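Acyl-CoA dehydrogenase (Thermus thermophilus, PDB 2Z1Q) probably oxidises saturated acyl-CoA thioesters to their 2,3-dehydroacyl-CoA products with FAD as cofactor, passing the electrons to an acceptor. Local coordinates at residues B[325-330]-B[345-350]; B[262-267]-B[353-358]; B[85-90]-B[333-338]; B[96-101]-B[319-324]. All blocks are in the same frame, centred on the assembly; numbering follows the deposited sequence.

Contact 1 (B[325-330]-B[345-350]); sequences GLIDEA and EEYAVE
The ring of Tyr347 lies across one side of helix 300-331, with Leu326 over its face and Ala330 at its edge. Leu326 CB stands 3.5 Å above the ring plane, displaced from the middle toward the rim, in a CH-pi contact. Its nearest ring atom is Tyr347 CE2, at 3.5 Å from Leu326 CB. The two side chains cross at about a right angle, and Leu326 CD1 also reaches the ring, 3.7 Å from Tyr347 CE2. Ala330 CB comes in near the ring plane, 4.0 Å from Tyr347 CE1. Ile327 and the tyrosine run past each other in opposite directions, and Ile327 CG1 lies 3.9 Å from Tyr347 CD1.

Tyr347 is the N-cap residue of helix 348-372 and belongs to a type I turn from Glu345 to Ala348. The contact sets the start of helix 348-372 against helix 300-331, with helix 337-345 between them in the chain, in the helical C-terminal domain of the acyl-CoA dehydrogenase fold. With CG opposite the carbonyl carbon (chi1 -54°), the ring projects from the turn toward helix 300-331.

At the far end of the ring, a water donates to Leu326 O and, at 2.5 Å, to Tyr347 OH; the hydroxyl is also hydrogen-bonded to Gln9 O, tying in the N-terminal chain. An alanine here would remove ring and hydroxyl together, which would probably leave a gap beside Leu326, Ile327 and Ala330 and deprive Gln9 O of this partner. Farther along, Glu350 OE2 bonds to Trp14 NE1 in the same N-terminal region.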
loop_
_atom_site.group_PDB
_atom_site.type_symbol
_atom_site.label_atom_id
_atom_site.label_comp_id
_atom_site.label_asym_id
_atom_site.label_seq_id
_atom_site.Cartn_x
_atom_site.Cartn_y
_atom_site.Cartn_z
ATOM N N GLY B 325 15.591 -22.705 -10.734
ATOM C CA GLY B 325 16.029 -24.086 -10.817
ATOM C C GLY B 325 15.823 -24.625 -12.219
ATOM O O GLY B 325 16.655 -25.377 -12.720
ATOM N N LEU B 326 14.720 -24.242 -12.860
ATOM C CA LEU B 326 14.427 -24.684 -14.226
ATOM C C LEU B 326 15.433 -24.095 -15.206
ATOM O O LEU B 326 15.985 -24.801 -16.054
ATOM C CB LEU B 326 13.014 -24.272 -14.631
ATOM C CG LEU B 326 11.866 -25.038 -13.961
ATOM C CD1 LEU B 326 10.543 -24.331 -14.192
ATOM C CD2 LEU B 326 11.821 -26.453 -14.514
ATOM N N ILE B 327 15.669 -22.795 -15.082
ATOM C CA ILE B 327 16.606 -22.114 -15.952
ATOM C C ILE B 327 17.986 -22.772 -15.882
ATOM O O ILE B 327 18.611 -23.039 -16.911
ATOM C CB ILE B 327 16.723 -20.625 -15.555
ATOM C CG1 ILE B 327 15.371 -19.935 -15.767
ATOM C CG2 ILE B 327 17.809 -19.949 -16.359
ATOM C CD1 ILE B 327 15.277 -18.539 -15.166
ATOM N N ASP B 328 18.455 -23.037 -14.670
ATOM C CA ASP B 328 19.759 -23.651 -14.498
ATOM C C ASP B 328 19.906 -24.982 -15.226
ATOM O O ASP B 328 20.916 -25.204 -15.901
ATOM C CB ASP B 328 20.077 -23.798 -13.006
ATOM C CG ASP B 328 20.746 -22.558 -12.437
ATOM O OD1 ASP B 328 20.842 -22.425 -11.199
ATOM O OD2 ASP B 328 21.187 -21.712 -13.246
ATOM N N GLU B 329 18.907 -25.855 -15.112
ATOM C CA GLU B 329 18.961 -27.148 -15.788
ATOM C C GLU B 329 18.997 -26.963 -17.301
ATOM O O GLU B 329 19.754 -27.628 -18.001
ATOM C CB GLU B 329 17.763 -28.017 -15.406
ATOM C CG GLU B 329 17.790 -28.528 -13.973
ATOM C CD GLU B 329 16.821 -29.677 -13.749
ATOM O OE1 GLU B 329 16.670 -30.118 -12.588
ATOM O OE2 GLU B 329 16.214 -30.144 -14.739
ATOM N N ALA B 330 18.176 -26.053 -17.805
ATOM C CA ALA B 330 18.141 -25.804 -19.238
ATOM C C ALA B 330 19.444 -25.167 -19.706
ATOM O O ALA B 330 19.665 -25.004 -20.901
ATOM C CB ALA B 330 16.962 -24.908 -19.583
ATOM N N GLU B 345 15.439 -17.236 -21.803
ATOM C CA GLU B 345 14.241 -16.830 -22.538
ATOM C C GLU B 345 13.153 -17.914 -22.513
ATOM O O GLU B 345 11.968 -17.612 -22.633
ATOM C CB GLU B 345 14.604 -16.504 -23.986
ATOM C CG GLU B 345 13.416 -16.151 -24.873
ATOM C CD GLU B 345 12.635 -14.964 -24.342
ATOM O OE1 GLU B 345 13.255 -14.097 -23.694
ATOM O OE2 GLU B 345 11.411 -14.892 -24.578
ATOM N N GLU B 346 13.565 -19.169 -22.364
ATOM C CA GLU B 346 12.621 -20.282 -22.317
ATOM C C GLU B 346 11.605 -20.078 -21.194
ATOM O O GLU B 346 10.457 -20.499 -21.310
ATOM C CB GLU B 346 13.380 -21.598 -22.094
ATOM C CG GLU B 346 12.493 -22.828 -21.942
ATOM C CD GLU B 346 11.676 -23.125 -23.188
ATOM O OE1 GLU B 346 10.806 -24.018 -23.126
ATOM O OE2 GLU B 346 11.905 -22.466 -24.230
ATOM N N TYR B 347 12.028 -19.429 -20.111
ATOM C CA TYR B 347 11.126 -19.196 -18.987
ATOM C C TYR B 347 10.783 -17.722 -18.743
ATOM O O TYR B 347 10.604 -17.294 -17.596
ATOM C CB TYR B 347 11.706 -19.828 -17.714
ATOM C CG TYR B 347 12.032 -21.298 -17.872
ATOM C CD1 TYR B 347 13.240 -21.705 -18.442
ATOM C CD2 TYR B 347 11.115 -22.283 -17.502
ATOM C CE1 TYR B 347 13.524 -23.047 -18.646
ATOM C CE2 TYR B 347 11.389 -23.639 -17.703
ATOM C CZ TYR B 347 12.598 -24.008 -18.280
ATOM O OH TYR B 347 12.874 -25.332 -18.519
ATOM N N ALA B 348 10.673 -16.957 -19.829
ATOM C CA ALA B 348 10.338 -15.537 -19.764
ATOM C C ALA B 348 9.025 -15.348 -19.010
ATOM O O ALA B 348 8.888 -14.438 -18.196
ATOM C CB ALA B 348 10.227 -14.956 -21.184
ATOM N N VAL B 349 8.059 -16.221 -19.278
ATOM C CA VAL B 349 6.770 -16.144 -18.611
ATOM C C VAL B 349 6.919 -16.338 -17.106
ATOM O O VAL B 349 6.355 -15.565 -16.329
ATOM C CB VAL B 349 5.785 -17.177 -19.196
ATOM C CG1 VAL B 349 4.473 -17.147 -18.425
ATOM C CG2 VAL B 349 5.539 -16.855 -20.660
ATOM N N GLU B 350 7.680 -17.350 -16.692
ATOM C CA GLU B 350 7.896 -17.600 -15.269
ATOM C C GLU B 350 8.593 -16.398 -14.606
ATOM O O GLU B 350 8.267 -16.022 -13.479
ATOM C CB GLU B 350 8.767 -18.849 -15.064
ATOM C CG GLU B 350 8.128 -20.210 -15.357
ATOM C CD GLU B 350 7.791 -20.468 -16.826
ATOM O OE1 GLU B 350 8.493 -19.965 -17.731
ATOM O OE2 GLU B 350 6.812 -21.210 -17.070
HETATM O O HOH W 1 14.447 -26.698 -17.118
#

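Contact 2 (B[262-267]-B[353-358]); sequences VGRYKL and IIKVLG
Leu267 and Lys355 meet closely: Leu267 CD2 is 3.4 Å from Lys355 CD, closer than usual for two carbons, and the methyl is nearly as close to Lys355 CE. The lysine methylene chain, bent at chi2, chi3 and chi4, crosses the leucine obliquely. At its root, Lys355 CB lies 3.7 Å from Arg264 CB, where the backbones come nearest. On another side of the interface Ile354 CD1 pushes against Tyr265 CB at 3.4 Å; the isoleucine holds CG1 between its backbone N and carbonyl carbon (chi1 56°), and from there the chain extends toward the tyrosine's helix.

Helices 252-288 and 348-372 belong to the helical bundle of the C-terminal acyl-CoA dehydrogenase domain. Their local axes run in broadly the same direction, 38° apart, and approach to 7.8 Å, with helix 300-331 following the first in the chain and packing on both Tyr265 and Ile354.

The basic ends are held from farther out. Lys355 NZ bonds to Phe397 O and Asn401 OD1, and Arg264 NE to Glu398 O. Arg264 NE and Lys355 NZ, like charges, stay 6.4 Å apart, consistent with each being drawn to its own acceptors. The Tyr265 ring is turned away from helix 348-372, and Val262 O sits over its centre. Beyond this shell, the Arg264 side chain lies about 10 Å from bound FAD.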
loop_
_atom_site.group_PDB
_atom_site.type_symbol
_atom_site.label_atom_id
_atom_site.label_comp_id
_atom_site.label_asym_id
_atom_site.label_seq_id
_atom_site.Cartn_x
_atom_site.Cartn_y
_atom_site.Cartn_z
ATOM N N VAL B 262 16.422 -11.587 -16.760
ATOM C CA VAL B 262 17.237 -11.764 -15.571
ATOM C C VAL B 262 16.833 -10.762 -14.502
ATOM O O VAL B 262 16.736 -11.100 -13.312
ATOM C CB VAL B 262 18.711 -11.578 -15.907
ATOM C CG1 VAL B 262 19.547 -11.550 -14.629
ATOM C CG2 VAL B 262 19.157 -12.687 -16.841
ATOM N N GLY B 263 16.620 -9.523 -14.919
ATOM C CA GLY B 263 16.229 -8.512 -13.967
ATOM C C GLY B 263 14.959 -8.898 -13.239
ATOM O O GLY B 263 14.829 -8.644 -12.044
ATOM N N ARG B 264 14.027 -9.537 -13.936
ATOM C CA ARG B 264 12.782 -9.902 -13.287
ATOM C C ARG B 264 12.906 -10.985 -12.236
ATOM O O ARG B 264 12.340 -10.850 -11.148
ATOM C CB ARG B 264 11.743 -10.291 -14.332
ATOM C CG ARG B 264 11.284 -9.108 -15.171
ATOM C CD ARG B 264 10.499 -9.538 -16.398
ATOM N NE ARG B 264 10.047 -8.374 -17.156
ATOM C CZ ARG B 264 9.572 -8.415 -18.398
ATOM N NH1 ARG B 264 9.184 -7.294 -18.997
ATOM N NH2 ARG B 264 9.491 -9.569 -19.040
ATOM N N TYR B 265 13.636 -12.056 -12.510
ATOM C CA TYR B 265 13.698 -13.055 -11.464
ATOM C C TYR B 265 14.603 -12.647 -10.315
ATOM O O TYR B 265 14.366 -13.056 -9.178
ATOM C CB TYR B 265 14.065 -14.432 -12.013
ATOM C CG TYR B 265 15.429 -14.558 -12.611
ATOM C CD1 TYR B 265 16.571 -14.572 -11.800
ATOM C CD2 TYR B 265 15.585 -14.749 -13.973
ATOM C CE1 TYR B 265 17.831 -14.786 -12.348
ATOM C CE2 TYR B 265 16.836 -14.965 -14.533
ATOM C CZ TYR B 265 17.953 -14.988 -13.716
ATOM O OH TYR B 265 19.177 -15.270 -14.279
ATOM N N LYS B 266 15.621 -11.827 -10.585
ATOM C CA LYS B 266 16.503 -11.373 -9.507
ATOM C C LYS B 266 15.713 -10.400 -8.621
ATOM O O LYS B 266 15.887 -10.372 -7.402
ATOM C CB LYS B 266 17.771 -10.699 -10.070
ATOM C CG LYS B 266 18.701 -11.657 -10.838
ATOM C CD LYS B 266 20.059 -11.039 -11.152
ATOM C CE LYS B 266 20.810 -10.683 -9.873
ATOM N NZ LYS B 266 22.128 -10.046 -10.154
ATOM N N LEU B 267 14.827 -9.617 -9.220
ATOM C CA LEU B 267 14.020 -8.683 -8.450
ATOM C C LEU B 267 13.019 -9.478 -7.597
ATOM O O LEU B 267 12.770 -9.151 -6.426
ATOM C CB LEU B 267 13.272 -7.737 -9.398
ATOM C CG LEU B 267 12.360 -6.720 -8.721
ATOM C CD1 LEU B 267 13.188 -5.850 -7.805
ATOM C CD2 LEU B 267 11.665 -5.876 -9.763
ATOM N N ILE B 353 6.024 -13.833 -13.876
ATOM C CA ILE B 353 5.142 -14.231 -12.772
ATOM C C ILE B 353 5.753 -13.977 -11.392
ATOM O O ILE B 353 5.092 -13.428 -10.512
ATOM C CB ILE B 353 4.742 -15.733 -12.849
ATOM C CG1 ILE B 353 3.796 -15.980 -14.023
ATOM C CG2 ILE B 353 4.060 -16.150 -11.548
ATOM C CD1 ILE B 353 3.494 -17.462 -14.262
ATOM N N ILE B 354 7.001 -14.388 -11.189
ATOM C CA ILE B 354 7.641 -14.170 -9.901
ATOM C C ILE B 354 7.990 -12.696 -9.692
ATOM O O ILE B 354 8.141 -12.251 -8.557
ATOM C CB ILE B 354 8.920 -15.041 -9.735
ATOM C CG1 ILE B 354 9.890 -14.764 -10.875
ATOM C CG2 ILE B 354 8.552 -16.531 -9.691
ATOM C CD1 ILE B 354 11.113 -15.638 -10.838
ATOM N N LYS B 355 8.102 -11.934 -10.779
ATOM C CA LYS B 355 8.403 -10.504 -10.679
ATOM C C LYS B 355 7.176 -9.786 -10.088
ATOM O O LYS B 355 7.295 -8.969 -9.176
ATOM C CB LYS B 355 8.777 -9.947 -12.068
ATOM C CG LYS B 355 8.425 -8.476 -12.303
ATOM C CD LYS B 355 9.226 -7.553 -11.435
ATOM C CE LYS B 355 8.393 -6.368 -10.915
ATOM N NZ LYS B 355 7.871 -5.445 -11.957
ATOM N N VAL B 356 5.997 -10.127 -10.590
ATOM C CA VAL B 356 4.742 -9.552 -10.120
ATOM C C VAL B 356 4.408 -10.078 -8.730
ATOM O O VAL B 356 4.015 -9.314 -7.852
ATOM C CB VAL B 356 3.578 -9.916 -11.054
ATOM C CG1 VAL B 356 2.283 -9.275 -10.553
ATOM C CG2 VAL B 356 3.894 -9.470 -12.462
ATOM N N LEU B 357 4.579 -11.384 -8.538
ATOM C CA LEU B 357 4.282 -12.031 -7.263
ATOM C C LEU B 357 5.170 -11.484 -6.147
ATOM O O LEU B 357 4.692 -11.135 -5.065
ATOM C CB LEU B 357 4.531 -13.527 -7.374
ATOM C CG LEU B 357 3.688 -14.536 -6.597
ATOM C CD1 LEU B 357 4.610 -15.709 -6.308
ATOM C CD2 LEU B 357 3.108 -13.986 -5.308
ATOM N N GLY B 358 6.470 -11.422 -6.417
ATOM C CA GLY B 358 7.393 -10.946 -5.406
ATOM C C GLY B 358 7.106 -9.537 -4.945
ATOM O O GLY B 358 6.894 -9.287 -3.761
#

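Contact 3 (B[85-90]-B[333-338]); sequences GLDLPK and GKKGPE
Asp87 and Lys335 meet in a salt bridge, with Lys335 NZ donating to Asp87 OD1 at 3.0 Å. The ammonium group approaches nearly in line with the C-O bond of that oxygen, end-on to the carboxylate. Asp87 CG lies opposite the backbone N (chi1 -166°), which carries the carboxylate out from the loop toward the lysine. Lys335 starts off to the side of its partner and is brought round by two bends, chi3 77° and chi4 75°; the two side chains cross at a slant. The backbones stay well apart, with 9.8 Å between Asp87 CA and Lys335 CA.

Apolar packing adds little between the segments, which bury just 53 Å² in all. What surrounds the pair is mixed: Glu81, from earlier in the same loop as Asp87, touches both Asp87 and Lys335. Nearby, Lys90 NZ makes a separate salt bridge to Asp78, and Pro89 rests on Asp328 of helix 300-331.

In the fold, the bridge joins the loop before helix 90-99, in the N-terminal domain, to the turn that leads into helix 337-345 of the C-terminal domain, with Gly336 as its N-cap residue. Lys335 is exposed and also touches a neighbouring molecule in the crystal, so its exact pose may owe something to the lattice. A single charge pair on a long flexible side chain at the surface is likely to link the two domains only loosely, its strength depending on the solvent and ions around it.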
loop_
_atom_site.group_PDB
_atom_site.type_symbol
_atom_site.label_atom_id
_atom_site.label_comp_id
_atom_site.label_asym_id
_atom_site.label_seq_id
_atom_site.Cartn_x
_atom_site.Cartn_y
_atom_site.Cartn_z
ATOM N N GLY B 85 35.406 -13.445 -14.709
ATOM C CA GLY B 85 34.173 -13.831 -14.054
ATOM C C GLY B 85 34.243 -15.222 -13.464
ATOM O O GLY B 85 35.223 -15.944 -13.666
ATOM N N LEU B 86 33.206 -15.595 -12.721
ATOM C CA LEU B 86 33.127 -16.913 -12.104
ATOM C C LEU B 86 32.151 -17.795 -12.865
ATOM O O LEU B 86 32.152 -19.014 -12.703
ATOM C CB LEU B 86 32.672 -16.811 -10.652
ATOM C CG LEU B 86 33.718 -16.456 -9.596
ATOM C CD1 LEU B 86 34.587 -15.325 -10.089
ATOM C CD2 LEU B 86 33.021 -16.077 -8.302
ATOM N N ASP B 87 31.311 -17.169 -13.683
ATOM C CA ASP B 87 30.322 -17.887 -14.484
ATOM C C ASP B 87 29.623 -19.003 -13.716
ATOM O O ASP B 87 29.722 -20.182 -14.063
ATOM C CB ASP B 87 30.988 -18.468 -15.721
ATOM C CG ASP B 87 29.991 -18.923 -16.749
ATOM O OD1 ASP B 87 30.417 -19.528 -17.751
ATOM O OD2 ASP B 87 28.781 -18.669 -16.561
ATOM N N LEU B 88 28.901 -18.616 -12.676
ATOM C CA LEU B 88 28.198 -19.562 -11.832
ATOM C C LEU B 88 26.720 -19.694 -12.177
ATOM O O LEU B 88 26.155 -18.857 -12.878
ATOM C CB LEU B 88 28.359 -19.145 -10.370
ATOM C CG LEU B 88 29.776 -19.226 -9.793
ATOM C CD1 LEU B 88 29.852 -18.481 -8.461
ATOM C CD2 LEU B 88 30.155 -20.697 -9.625
ATOM N N PRO B 89 26.082 -20.776 -11.707
ATOM C CA PRO B 89 24.654 -21.012 -11.967
ATOM C C PRO B 89 23.769 -19.848 -11.504
ATOM O O PRO B 89 24.002 -19.256 -10.445
ATOM C CB PRO B 89 24.373 -22.294 -11.193
ATOM C CG PRO B 89 25.676 -23.038 -11.303
ATOM C CD PRO B 89 26.714 -21.953 -11.078
ATOM N N LYS B 90 22.751 -19.532 -12.301
ATOM C CA LYS B 90 21.844 -18.437 -11.989
ATOM C C LYS B 90 21.316 -18.488 -10.560
ATOM O O LYS B 90 21.005 -17.453 -9.966
ATOM C CB LYS B 90 20.705 -18.418 -13.006
ATOM C CG LYS B 90 21.229 -18.301 -14.428
ATOM C CD LYS B 90 22.245 -17.153 -14.530
ATOM C CE LYS B 90 23.062 -17.220 -15.810
ATOM N NZ LYS B 90 24.202 -16.248 -15.798
ATOM N N GLY B 333 25.434 -27.869 -19.730
ATOM C CA GLY B 333 26.053 -28.254 -20.987
ATOM C C GLY B 333 25.887 -27.220 -22.077
ATOM O O GLY B 333 25.928 -27.545 -23.269
ATOM N N LYS B 334 25.696 -25.970 -21.674
ATOM C CA LYS B 334 25.535 -24.884 -22.626
ATOM C C LYS B 334 26.370 -23.675 -22.247
ATOM O O LYS B 334 26.432 -23.280 -21.078
ATOM C CB LYS B 334 24.066 -24.472 -22.722
ATOM C CG LYS B 334 23.159 -25.556 -23.265
ATOM C CD LYS B 334 21.744 -25.054 -23.428
ATOM C CE LYS B 334 20.872 -26.101 -24.096
ATOM N NZ LYS B 334 20.789 -27.362 -23.301
ATOM N N LYS B 335 27.032 -23.101 -23.244
ATOM C CA LYS B 335 27.839 -21.911 -23.034
ATOM C C LYS B 335 27.662 -20.982 -24.229
ATOM O O LYS B 335 27.145 -21.387 -25.282
ATOM C CB LYS B 335 29.320 -22.262 -22.844
ATOM C CG LYS B 335 29.634 -22.967 -21.520
ATOM C CD LYS B 335 31.138 -23.206 -21.337
ATOM C CE LYS B 335 31.882 -21.938 -20.916
ATOM N NZ LYS B 335 31.633 -21.593 -19.483
ATOM N N GLY B 336 28.085 -19.736 -24.052
ATOM C CA GLY B 336 27.948 -18.766 -25.116
ATOM C C GLY B 336 26.716 -17.917 -24.876
ATOM O O GLY B 336 25.702 -18.411 -24.385
ATOM N N PRO B 337 26.767 -16.634 -25.237
ATOM C CA PRO B 337 25.609 -15.767 -25.021
ATOM C C PRO B 337 24.306 -16.270 -25.654
ATOM O O PRO B 337 23.251 -16.275 -25.009
ATOM C CB PRO B 337 26.073 -14.435 -25.605
ATOM C CG PRO B 337 26.973 -14.867 -26.733
ATOM C CD PRO B 337 27.769 -15.985 -26.104
ATOM N N GLU B 338 24.387 -16.698 -26.910
ATOM C CA GLU B 338 23.218 -17.172 -27.638
ATOM C C GLU B 338 22.475 -18.322 -26.949
ATOM O O GLU B 338 21.247 -18.303 -26.838
ATOM C CB GLU B 338 23.643 -17.576 -29.047
ATOM C CG GLU B 338 22.506 -17.852 -29.996
ATOM C CD GLU B 338 22.962 -17.847 -31.447
ATOM O OE1 GLU B 338 23.459 -16.793 -31.909
ATOM O OE2 GLU B 338 22.823 -18.894 -32.122
#

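Contact 4 (B[96-101]-B[319-324]); sequences VAEELS and AVYRTV
The carboxylate of Glu98 takes a very short hydrogen bond from Tyr321, 2.5 Å from Tyr321 OH to Glu98 OE2, though at 2.30 Å resolution the exact length is uncertain. The acceptor lies at the ring edge, in the ring plane, and is 3.1 Å from Tyr321 CE2; the carboxylate itself is turned 43° out of that plane. The glutamate reaches across fully stretched, its CG opposite the backbone N (chi1 172°). Its other oxygen, OE1, is in a salt bridge with Lys276, so one buried carboxylate spans two partners, and Lys276 would be expected to favour the charged form of Glu98.

Here helix 90-99 of the N-terminal helical domain meets helix 300-331 of the C-terminal one, two of the three domains of the acyl-CoA dehydrogenase fold. The Tyr321 ring also packs edge-to-face with Phe28 and touches Thr94 and Val95. A glutamine in place of Glu98 would remove the negative charge and would probably leave Lys276 without its anionic mate. Within helix 300-331, Ala319 O accepts from Thr323 N and, at 2.8 Å, from Thr323 OG1, which come from opposite faces of the carbonyl plane.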
loop_
_atom_site.group_PDB
_atom_site.type_symbol
_atom_site.label_atom_id
_atom_site.label_comp_id
_atom_site.label_asym_id
_atom_site.label_seq_id
_atom_site.Cartn_x
_atom_site.Cartn_y
_atom_site.Cartn_z
ATOM N N VAL B 96 22.084 -14.186 -4.043
ATOM C CA VAL B 96 22.835 -12.981 -3.685
ATOM C C VAL B 96 21.884 -11.783 -3.730
ATOM O O VAL B 96 21.926 -10.914 -2.867
ATOM C CB VAL B 96 24.031 -12.758 -4.656
ATOM C CG1 VAL B 96 24.620 -11.368 -4.463
ATOM C CG2 VAL B 96 25.108 -13.808 -4.393
ATOM N N ALA B 97 21.015 -11.755 -4.733
ATOM C CA ALA B 97 20.046 -10.674 -4.859
ATOM C C ALA B 97 19.136 -10.675 -3.639
ATOM O O ALA B 97 18.868 -9.629 -3.059
ATOM C CB ALA B 97 19.225 -10.859 -6.119
ATOM N N GLU B 98 18.672 -11.858 -3.243
ATOM C CA GLU B 98 17.774 -11.972 -2.099
ATOM C C GLU B 98 18.409 -11.477 -0.798
ATOM O O GLU B 98 17.781 -10.742 -0.043
ATOM C CB GLU B 98 17.281 -13.425 -1.913
ATOM C CG GLU B 98 16.482 -13.645 -0.603
ATOM C CD GLU B 98 16.071 -15.102 -0.339
ATOM O OE1 GLU B 98 15.650 -15.390 0.799
ATOM O OE2 GLU B 98 16.165 -15.950 -1.257
ATOM N N GLU B 99 19.650 -11.882 -0.544
ATOM C CA GLU B 99 20.347 -11.495 0.681
ATOM C C GLU B 99 20.714 -10.009 0.702
ATOM O O GLU B 99 20.896 -9.416 1.761
ATOM C CB GLU B 99 21.603 -12.363 0.866
ATOM C CG GLU B 99 21.320 -13.842 1.212
ATOM C CD GLU B 99 20.341 -14.014 2.368
ATOM O OE1 GLU B 99 20.263 -13.109 3.230
ATOM O OE2 GLU B 99 19.659 -15.054 2.425
ATOM N N LEU B 100 20.815 -9.407 -0.472
ATOM C CA LEU B 100 21.150 -7.997 -0.528
ATOM C C LEU B 100 19.957 -7.061 -0.317
ATOM O O LEU B 100 20.122 -5.842 -0.332
ATOM C CB LEU B 100 21.849 -7.674 -1.838
ATOM C CG LEU B 100 23.336 -8.024 -1.855
ATOM C CD1 LEU B 100 23.863 -7.696 -3.227
ATOM C CD2 LEU B 100 24.104 -7.254 -0.781
ATOM N N SER B 101 18.773 -7.635 -0.098
ATOM C CA SER B 101 17.561 -6.845 0.135
ATOM C C SER B 101 17.648 -6.138 1.491
ATOM O O SER B 101 16.717 -5.439 1.901
ATOM C CB SER B 101 16.319 -7.744 0.117
ATOM O OG SER B 101 16.283 -8.599 1.254
ATOM N N ALA B 319 8.049 -20.171 -5.596
ATOM C CA ALA B 319 7.918 -19.926 -7.026
ATOM C C ALA B 319 9.217 -19.378 -7.639
ATOM O O ALA B 319 9.594 -19.765 -8.746
ATOM C CB ALA B 319 6.763 -18.971 -7.290
ATOM N N VAL B 320 9.906 -18.492 -6.922
ATOM C CA VAL B 320 11.147 -17.898 -7.425
ATOM C C VAL B 320 12.277 -18.902 -7.689
ATOM O O VAL B 320 12.841 -18.943 -8.785
ATOM C CB VAL B 320 11.705 -16.831 -6.455
ATOM C CG1 VAL B 320 13.088 -16.397 -6.915
ATOM C CG2 VAL B 320 10.786 -15.627 -6.406
ATOM N N TYR B 321 12.615 -19.694 -6.680
ATOM C CA TYR B 321 13.696 -20.648 -6.831
ATOM C C TYR B 321 13.331 -21.851 -7.667
ATOM O O TYR B 321 14.205 -22.539 -8.178
ATOM C CB TYR B 321 14.225 -21.051 -5.462
ATOM C CG TYR B 321 15.057 -19.947 -4.861
ATOM C CD1 TYR B 321 16.311 -19.629 -5.383
ATOM C CD2 TYR B 321 14.558 -19.168 -3.821
ATOM C CE1 TYR B 321 17.048 -18.558 -4.887
ATOM C CE2 TYR B 321 15.282 -18.094 -3.324
ATOM C CZ TYR B 321 16.519 -17.793 -3.856
ATOM O OH TYR B 321 17.200 -16.713 -3.353
ATOM N N ARG B 322 12.038 -22.095 -7.825
ATOM C CA ARG B 322 11.627 -23.202 -8.661
ATOM C C ARG B 322 11.896 -22.707 -10.084
ATOM O O ARG B 322 12.386 -23.455 -10.931
ATOM C CB ARG B 322 10.139 -23.509 -8.444
ATOM C CG ARG B 322 9.554 -24.486 -9.453
ATOM C CD ARG B 322 8.038 -24.630 -9.309
ATOM N NE ARG B 322 7.465 -25.141 -10.554
ATOM C CZ ARG B 322 6.165 -25.264 -10.812
ATOM N NH1 ARG B 322 5.779 -25.740 -11.989
ATOM N NH2 ARG B 322 5.253 -24.913 -9.914
ATOM N N THR B 323 11.588 -21.433 -10.326
ATOM C CA THR B 323 11.805 -20.826 -11.638
ATOM C C THR B 323 13.286 -20.853 -12.017
ATOM O O THR B 323 13.636 -21.263 -13.115
ATOM C CB THR B 323 11.346 -19.345 -11.682
ATOM O OG1 THR B 323 9.932 -19.261 -11.460
ATOM C CG2 THR B 323 11.686 -18.730 -13.037
ATOM N N VAL B 324 14.145 -20.403 -11.106
ATOM C CA VAL B 324 15.592 -20.358 -11.349
ATOM C C VAL B 324 16.156 -21.770 -11.493
ATOM O O VAL B 324 17.071 -22.008 -12.282
ATOM C CB VAL B 324 16.338 -19.606 -10.202
ATOM C CG1 VAL B 324 17.822 -19.473 -10.527
ATOM C CG2 VAL B 324 15.739 -18.222 -10.027
#

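Contacts 1 and 4 both use helix 300-331, their centres 13 Å apart, while contacts 1 and 2 share helix 348-372 and are 12 Å apart; contact 2 lies only 9 Å from contact 4. Contact 3, at the surface, has its centre 14 Å from that of contact 1 and 20 Å from that of contact 2. Along the chain, contact 1 is nested inside the loop closed by contact 2, and contact 4 inside that of contact 3. Contacts 1 and 2 therefore hold the C-terminal helices to one another, whereas contacts 3 and 4 bring N-terminal elements against them, across the intervening middle domain in sequence.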